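Side-chain contact in genome polyprotein (Chicken sicinivirus JSY, PDB 6QWT), which probably replicates the viral RNA genome through its 3Dpol part, the RNA-dependent RNA polymerase that forms this chain: residues V461-Y464 against R465-A468. Sequence-based numbering, arbitrary orientation.
Sequences VLQY and RWLA
Gln463 reaches both Trp466 and Leu467, one turn further along helix 459-469 near the C-terminus of the polymerase, and illustrates how a single amide can pack against two helical neighbours. Its chain leaves anti to the backbone N (chi1 173°) and then bends at chi2 (70°), which carries the amide outward from the helix beside the indole, pointing the same way. Amide and indole planes lie 26° apart, with OE1 of Gln463 3.8 Å from CE3 of Trp466. The other end of the amide meets aliphatic carbon: NE2 of Gln463 lies 3.8 Å from CD1 of Leu467, while its hydrogen bond goes to Asp389. On the exposed side, the Tyr464 ring brings CZ to 4.4 Å from CB of Ala468, a loose apolar touch, and CD2 comes to 3.9 Å from CG of Arg465.

Beneath the side chains run four i to i+4 backbone bonds, from Arg465 N to Val461 O at 3.0 Å through to Ala468 N to Tyr464 O at 2.9 Å.

Trp466 gives its NE1 proton to Asp213 O and stacks on His397, with His430 edge-to-face, while Leu462 packs on helix 417-428. The chemistry implies a helix with one side buried, through Leu462 and the indole, and the other, with Tyr464 and Arg465, exposed.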
loop_
_atom_site.group_PDB
_atom_site.type_symbol
_atom_site.label_atom_id
_atom_site.label_comp_id
_atom_site.label_asym_id
_atom_site.label_seq_id
_atom_site.Cartn_x
_atom_site.Cartn_y
_atom_site.Cartn_z
ATOM N N VAL A 461 0.326 -4.235 29.997
ATOM C CA VAL A 461 1.198 -5.010 29.119
ATOM C C VAL A 461 1.451 -4.255 27.820
ATOM O O VAL A 461 2.590 -4.165 27.343
ATOM C CB VAL A 461 0.588 -6.399 28.849
ATOM C CG1 VAL A 461 1.331 -7.099 27.714
ATOM C CG2 VAL A 461 0.605 -7.247 30.115
ATOM N N LEU A 462 0.393 -3.700 27.225
ATOM C CA LEU A 462 0.548 -3.015 25.947
ATOM C C LEU A 462 1.355 -1.732 26.101
ATOM O O LEU A 462 2.219 -1.434 25.270
ATOM C CB LEU A 462 -0.824 -2.722 25.341
ATOM C CG LEU A 462 -1.632 -3.970 24.975
ATOM C CD1 LEU A 462 -3.090 -3.630 24.690
ATOM C CD2 LEU A 462 -0.997 -4.692 23.792
ATOM N N GLN A 463 1.091 -0.963 27.161
ATOM C CA GLN A 463 1.808 0.292 27.347
ATOM C C GLN A 463 3.269 0.048 27.697
ATOM O O GLN A 463 4.153 0.759 27.207
ATOM C CB GLN A 463 1.124 1.142 28.420
ATOM C CG GLN A 463 1.893 2.404 28.811
ATOM C CD GLN A 463 1.909 3.471 27.721
ATOM O OE1 GLN A 463 1.400 3.266 26.615
ATOM N NE2 GLN A 463 2.495 4.623 28.035
ATOM N N TYR A 464 3.549 -0.955 28.533
ATOM C CA TYR A 464 4.941 -1.266 28.846
ATOM C C TYR A 464 5.702 -1.674 27.592
ATOM O O TYR A 464 6.802 -1.175 27.328
ATOM C CB TYR A 464 5.037 -2.378 29.892
ATOM C CG TYR A 464 6.415 -3.006 29.895
ATOM C CD1 TYR A 464 7.496 -2.344 30.471
ATOM C CD2 TYR A 464 6.649 -4.231 29.278
ATOM C CE1 TYR A 464 8.759 -2.897 30.454
ATOM C CE2 TYR A 464 7.912 -4.787 29.256
ATOM C CZ TYR A 464 8.963 -4.118 29.845
ATOM O OH TYR A 464 10.225 -4.672 29.828
ATOM N N ARG A 465 5.137 -2.598 26.811
ATOM C CA ARG A 465 5.847 -3.090 25.635
ATOM C C ARG A 465 6.013 -2.003 24.581
ATOM O O ARG A 465 7.014 -2.000 23.857
ATOM C CB ARG A 465 5.129 -4.309 25.056
ATOM C CG ARG A 465 5.516 -5.607 25.754
ATOM C CD ARG A 465 5.003 -6.837 25.028
ATOM N NE ARG A 465 5.636 -7.034 23.726
ATOM C CZ ARG A 465 6.872 -7.490 23.547
ATOM N NH1 ARG A 465 7.352 -7.637 22.319
ATOM N NH2 ARG A 465 7.633 -7.797 24.590
ATOM N N TRP A 466 5.068 -1.064 24.489
ATOM C CA TRP A 466 5.246 0.055 23.568
ATOM C C TRP A 466 6.406 0.938 24.004
ATOM O O TRP A 466 7.272 1.287 23.192
ATOM C CB TRP A 466 3.969 0.883 23.468
ATOM C CG TRP A 466 4.143 2.090 22.591
ATOM C CD1 TRP A 466 4.205 2.108 21.228
ATOM C CD2 TRP A 466 4.296 3.453 23.017
ATOM N NE1 TRP A 466 4.380 3.394 20.778
ATOM C CE2 TRP A 466 4.438 4.240 21.856
ATOM C CE3 TRP A 466 4.325 4.084 24.264
ATOM C CZ2 TRP A 466 4.605 5.623 21.907
ATOM C CZ3 TRP A 466 4.490 5.458 24.313
ATOM C CH2 TRP A 466 4.628 6.212 23.142
ATOM N N LEU A 467 6.433 1.320 25.285
ATOM C CA LEU A 467 7.528 2.137 25.795
ATOM C C LEU A 467 8.867 1.436 25.611
ATOM O O LEU A 467 9.880 2.084 25.327
ATOM C CB LEU A 467 7.295 2.468 27.268
ATOM C CG LEU A 467 6.225 3.513 27.589
ATOM C CD1 LEU A 467 5.924 3.521 29.082
ATOM C CD2 LEU A 467 6.664 4.891 27.119
ATOM N N ALA A 468 8.887 0.110 25.753
ATOM C CA ALA A 468 10.132 -0.636 25.610
ATOM C C ALA A 468 10.654 -0.572 24.181
ATOM O O ALA A 468 11.851 -0.359 23.956
ATOM C CB ALA A 468 9.927 -2.089 26.042
#